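Flavin reductase domain protein, FMN-binding (Shewanella baltica, PDB 3HMZ) binds flavin mononucleotide and is probably an oxidoreductase acting on CH-NH groups with NAD or NADP as acceptor. Local coordinates at residues M67-E72 with Q99-D104. Numbering follows the deposited sequence.
With FMN (flavin mononucleotide), chain B; EDO (1,2-ethanediol), chain J.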
HETATM    1  N   MSE A  67      14.370 -12.874  -8.446  1.00 24.82           N
HETATM    2  CA  MSE A  67      14.742 -12.782  -9.870  0.50 26.81           C
HETATM    3  C   MSE A  67      15.201 -11.369 -10.257  1.00 25.77           C
HETATM    4  O   MSE A  67      15.752 -11.175 -11.343  1.00 27.24           O
HETATM    5  CB  MSE A  67      13.568 -13.188 -10.810  0.50 30.47           C
HETATM    6  CG  MSE A  67      12.462 -12.077 -11.114  0.50 33.83           C
HETATM    7 SE   MSE A  67      10.953 -12.455 -12.348  0.37 39.07          SE
HETATM    8  CE  MSE A  67       9.966 -13.847 -11.407  0.50 36.83           C
ATOM      9  N   THR A  68      14.948 -10.376  -9.399  1.00 22.67           N
ATOM     10  CA  THR A  68      15.245  -9.001  -9.819  1.00 21.32           C
ATOM     11  C   THR A  68      16.681  -8.553  -9.657  1.00 20.63           C
ATOM     12  O   THR A  68      17.327  -8.840  -8.645  1.00 21.62           O
ATOM     13  CB  THR A  68      14.325  -7.965  -9.139  1.00 19.84           C
ATOM     14  OG1 THR A  68      14.622  -7.835  -7.749  1.00 21.07           O
ATOM     15  CG2 THR A  68      12.867  -8.267  -9.349  1.00 20.88           C
ATOM     16  N   LYS A  69      17.183  -7.852 -10.672  1.00 20.47           N
ATOM     17  CA  LYS A  69      18.524  -7.278 -10.608  1.00 21.25           C
ATOM     18  C   LYS A  69      18.569  -6.198  -9.538  1.00 21.08           C
ATOM     19  O   LYS A  69      19.526  -6.091  -8.800  1.00 21.23           O
ATOM     20  CB  LYS A  69      18.984  -6.742 -11.969  1.00 23.49           C
ATOM     21  CG  LYS A  69      20.423  -6.201 -11.991  1.00 25.74           C
ATOM     22  CD  LYS A  69      21.493  -7.240 -11.626  1.00 27.72           C
ATOM     23  CE  LYS A  69      21.607  -8.323 -12.612  1.00 29.73           C
ATOM     24  NZ  LYS A  69      22.898  -9.119 -12.279  1.00 30.22           N
ATOM     25  N   THR A  70      17.479  -5.447  -9.392  1.00 19.46           N
ATOM     26  CA  THR A  70      17.440  -4.402  -8.359  1.00 19.75           C
ATOM     27  C   THR A  70      17.658  -4.966  -6.948  1.00 19.28           C
ATOM     28  O   THR A  70      18.378  -4.373  -6.155  1.00 20.98           O
ATOM     29  CB  THR A  70      16.135  -3.568  -8.447  1.00 20.65           C
ATOM     30  OG1 THR A  70      15.986  -3.082  -9.771  1.00 20.84           O
ATOM     31  CG2 THR A  70      16.212  -2.389  -7.505  1.00 21.33           C
ATOM     32  N   ARG A  71      17.062  -6.128  -6.656  1.00 20.19           N
ATOM     33  CA  ARG A  71      17.289  -6.768  -5.353  1.00 20.85           C
ATOM     34  C   ARG A  71      18.787  -7.032  -5.120  1.00 20.67           C
ATOM     35  O   ARG A  71      19.320  -6.779  -4.024  1.00 20.48           O
ATOM     36  CB  ARG A  71      16.512  -8.058  -5.262  1.00 21.37           C
ATOM     37  CG  ARG A  71      16.839  -8.847  -4.025  1.00 22.35           C
ATOM     38  CD  ARG A  71      15.938  -9.999  -3.900  1.00 22.90           C
ATOM     39  NE  ARG A  71      16.388 -10.892  -2.818  1.00 22.47           N
ATOM     40  CZ  ARG A  71      15.602 -11.656  -2.071  1.00 22.52           C
ATOM     41  NH1 ARG A  71      14.272 -11.633  -2.229  1.00 22.36           N
ATOM     42  NH2 ARG A  71      16.139 -12.443  -1.119  1.00 22.75           N
ATOM     43  N   GLU A  72      19.439  -7.544  -6.155  1.00 21.52           N
ATOM     44  CA  GLU A  72      20.892  -7.807  -6.054  1.00 24.07           C
ATOM     45  C   GLU A  72      21.656  -6.534  -5.685  1.00 22.40           C
ATOM     46  O   GLU A  72      22.506  -6.526  -4.793  1.00 22.87           O
ATOM     47  CB  GLU A  72      21.395  -8.384  -7.368  1.00 26.21           C
ATOM     48  CG  GLU A  72      22.890  -8.726  -7.404  1.00 30.46           C
ATOM     49  CD  GLU A  72      23.294  -9.171  -8.769  1.00 34.04           C
ATOM     50  OE1 GLU A  72      22.595 -10.064  -9.300  1.00 34.87           O
ATOM     51  OE2 GLU A  72      24.280  -8.566  -9.309  1.00 39.37           O
ATOM     52  N   GLN A  99      10.760  -5.435 -17.853  1.00 21.14           N
ATOM     53  CA  GLN A  99      12.082  -5.668 -18.437  0.50 22.21           C
ATOM     54  C   GLN A  99      13.103  -5.740 -17.324  1.00 22.05           C
ATOM     55  O   GLN A  99      13.024  -4.927 -16.412  1.00 21.01           O
ATOM     56  CB  GLN A  99      12.417  -4.456 -19.333  0.50 23.10           C
ATOM     57  CG  GLN A  99      11.454  -4.264 -20.505  0.50 24.44           C
ATOM     58  CD  GLN A  99      11.708  -3.011 -21.323  0.50 25.70           C
ATOM     59  OE1 GLN A  99      12.831  -2.551 -21.446  0.50 26.94           O
ATOM     60  NE2 GLN A  99      10.641  -2.446 -21.884  0.50 28.05           N
ATOM     61  N   SER A 100      14.077  -6.648 -17.401  1.00 21.11           N
ATOM     62  CA  SER A 100      15.139  -6.726 -16.400  1.00 21.07           C
ATOM     63  C   SER A 100      16.438  -6.230 -16.970  1.00 20.17           C
ATOM     64  O   SER A 100      16.777  -6.508 -18.144  1.00 22.00           O
ATOM     65  CB  SER A 100      15.363  -8.166 -15.902  1.00 21.39           C
ATOM     66  OG  SER A 100      16.440  -8.235 -14.936  1.00 22.52           O
ATOM     67  N   LEU A 101      17.177  -5.501 -16.142  1.00 19.80           N
ATOM     68  CA  LEU A 101      18.517  -5.045 -16.488  1.00 20.07           C
ATOM     69  C   LEU A 101      19.432  -6.229 -16.802  1.00 20.60           C
ATOM     70  O   LEU A 101      20.349  -6.085 -17.591  1.00 23.01           O
ATOM     71  CB  LEU A 101      19.122  -4.224 -15.353  1.00 21.05           C
ATOM     72  CG  LEU A 101      20.490  -3.569 -15.608  1.00 20.39           C
ATOM     73  CD1 LEU A 101      20.423  -2.541 -16.725  1.00 21.39           C
ATOM     74  CD2 LEU A 101      20.976  -2.968 -14.329  1.00 20.92           C
ATOM     75  N   ALA A 102      19.174  -7.396 -16.196  1.00 21.47           N
ATOM     76  CA  ALA A 102      19.981  -8.607 -16.508  1.00 23.16           C
ATOM     77  C   ALA A 102      19.925  -8.974 -18.011  1.00 24.13           C
ATOM     78  O   ALA A 102      20.877  -9.588 -18.541  1.00 26.33           O
ATOM     79  CB  ALA A 102      19.507  -9.787 -15.662  1.00 23.96           C
ATOM     80  N   ASP A 103      18.828  -8.644 -18.693  1.00 24.27           N
ATOM     81  CA  ASP A 103      18.627  -8.955 -20.111  1.00 25.32           C
ATOM     82  C   ASP A 103      19.031  -7.878 -21.091  1.00 25.95           C
ATOM     83  O   ASP A 103      19.144  -8.166 -22.279  1.00 27.65           O
ATOM     84  CB  ASP A 103      17.171  -9.342 -20.334  1.00 26.74           C
ATOM     85  CG  ASP A 103      16.764 -10.551 -19.503  1.00 28.14           C
ATOM     86  OD1 ASP A 103      17.526 -11.533 -19.480  1.00 29.60           O
ATOM     87  OD2 ASP A 103      15.685 -10.531 -18.880  1.00 29.87           O
ATOM     88  N   ASP A 104      19.241  -6.640 -20.625  1.00 25.60           N
ATOM     89  CA  ASP A 104      19.653  -5.549 -21.511  1.00 25.64           C
ATOM     90  C   ASP A 104      20.268  -4.474 -20.670  1.00 23.83           C
ATOM     91  O   ASP A 104      19.566  -3.803 -19.905  1.00 23.58           O
ATOM     92  CB  ASP A 104      18.481  -5.006 -22.332  1.00 28.80           C
ATOM     93  CG  ASP A 104      18.924  -4.057 -23.484  1.00 30.11           C
ATOM     94  OD1 ASP A 104      19.973  -3.430 -23.404  1.00 29.15           O
ATOM     95  OD2 ASP A 104      18.204  -3.955 -24.497  1.00 32.11           O
TER
HETATM   96  N1  FMN B 500       8.441  -6.969  -8.478  1.00 16.49           N
HETATM   97  C2  FMN B 500       8.709  -7.122  -7.138  1.00 17.19           C
HETATM   98  O2  FMN B 500       9.655  -7.831  -6.795  1.00 19.38           O
HETATM   99  N3  FMN B 500       7.928  -6.452  -6.215  1.00 17.86           N
HETATM  100  C4  FMN B 500       6.871  -5.669  -6.564  1.00 16.83           C
HETATM  101  O4  FMN B 500       6.197  -5.118  -5.653  1.00 17.20           O
HETATM  102  C4A FMN B 500       6.596  -5.539  -7.934  1.00 16.70           C
HETATM  103  N5  FMN B 500       5.553  -4.746  -8.375  1.00 17.22           N
HETATM  104  C5A FMN B 500       5.377  -4.437  -9.716  1.00 16.67           C
HETATM  105  C6  FMN B 500       4.428  -3.487 -10.126  1.00 16.68           C
HETATM  106  C7  FMN B 500       4.234  -3.192 -11.471  1.00 16.65           C
HETATM  107  C7M FMN B 500       3.231  -2.163 -11.891  1.00 16.47           C
HETATM  108  C8  FMN B 500       5.001  -3.861 -12.429  1.00 16.84           C
HETATM  109  C8M FMN B 500       4.822  -3.582 -13.908  1.00 18.62           C
HETATM  110  C9  FMN B 500       5.942  -4.789 -12.007  1.00 16.60           C
HETATM  111  C9A FMN B 500       6.164  -5.108 -10.676  1.00 17.38           C
HETATM  112  N10 FMN B 500       7.117  -6.025 -10.240  1.00 17.04           N
HETATM  113  C10 FMN B 500       7.382  -6.186  -8.889  1.00 16.70           C
HETATM  114  C1' FMN B 500       8.069  -6.691 -11.196  1.00 16.38           C
HETATM  115  C2' FMN B 500       9.429  -5.998 -11.356  1.00 16.62           C
HETATM  116  O2' FMN B 500       9.299  -4.573 -11.484  1.00 17.58           O
HETATM  117  C3' FMN B 500      10.066  -6.612 -12.598  1.00 16.99           C
HETATM  118  O3' FMN B 500      10.336  -7.988 -12.343  1.00 19.06           O
HETATM  119  C4' FMN B 500      11.285  -5.833 -13.129  1.00 17.87           C
HETATM  120  O4' FMN B 500      11.465  -6.226 -14.486  1.00 19.50           O
HETATM  121  C5' FMN B 500      12.566  -6.070 -12.354  1.00 17.53           C
HETATM  122  O5' FMN B 500      13.603  -5.342 -13.013  1.00 18.37           O
HETATM  123  P   FMN B 500      15.137  -5.634 -12.664  1.00 19.14           P
HETATM  124  O1P FMN B 500      15.882  -4.822 -13.709  1.00 20.37           O
HETATM  125  O2P FMN B 500      15.432  -5.230 -11.247  1.00 18.58           O
HETATM  126  O3P FMN B 500      15.376  -7.113 -12.819  1.00 20.81           O
HETATM  127  C1  EDO J 205      19.406 -12.753 -10.336  1.00 48.88           C
HETATM  128  O1  EDO J 205      18.443 -13.395 -11.192  1.00 50.16           O
HETATM  129  C2  EDO J 205      19.361 -11.238 -10.535  1.00 48.38           C
HETATM  130  O2  EDO J 205      19.361 -10.882 -11.942  1.00 48.08           O
HETATM  131  O   HOH W   1      17.157 -10.482 -13.478  1.00 36.29           O
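Lys69 crosses Leu101 and touches Ala102, and at the base of its side chain the phosphate of flavin mononucleotide (FMN) is clasped by both segments, a worked example of two pieces of chain joined mainly through a shared anion. The tight side is this phosphate. From residues 67-72, Lys69 N gives a nearly straight bond to FMN O3P (166°), while FMN O2P is gripped twice by Thr70, from its backbone N and, at 2.7 Å, from OG1. From residues 99-104, Ser100 OG donates to FMN O3P at 2.6 Å and Leu101 N reaches FMN O1P at 2.8 Å, so every terminal oxygen is held and O3P bridges the segments. A chi1 of 179° turns Ser100 OG so that it also accepts from Ala102 N, an ST turn that is likely to steady the hydroxyl that meets the phosphate. One step back, Thr68 OG1 caps helix 69-77 by accepting from Arg71 N; the positive end of that helix dipole would favour the anion.

The looser side faces solvent. Lys69 CG meets Leu101 CD2 at 4.0 Å, then the chain bends at chi2 and chi3 to bring CE 4.0 Å from Ala102 CB. Its NZ turns back to Glu72, meeting the syn side of OE1 at 3.1 Å but 29° out of the carboxylate plane. A water donates to both Met67 O and Ser100 OG, and an ethanediol molecule, probably from crystallisation, lies beside Lys69 CE and the water. Replacing Lys69 by alanine is likely to leave Glu72 without its ionic mate and open a gap beside Leu101 and Ala102. Asn43 and Lys107 adjoin Leu101 and also bind the cofactor, whose phosphate site is built from a helix N-terminus and a facing loop, as befits the FMN-binding flavin reductase-like domain.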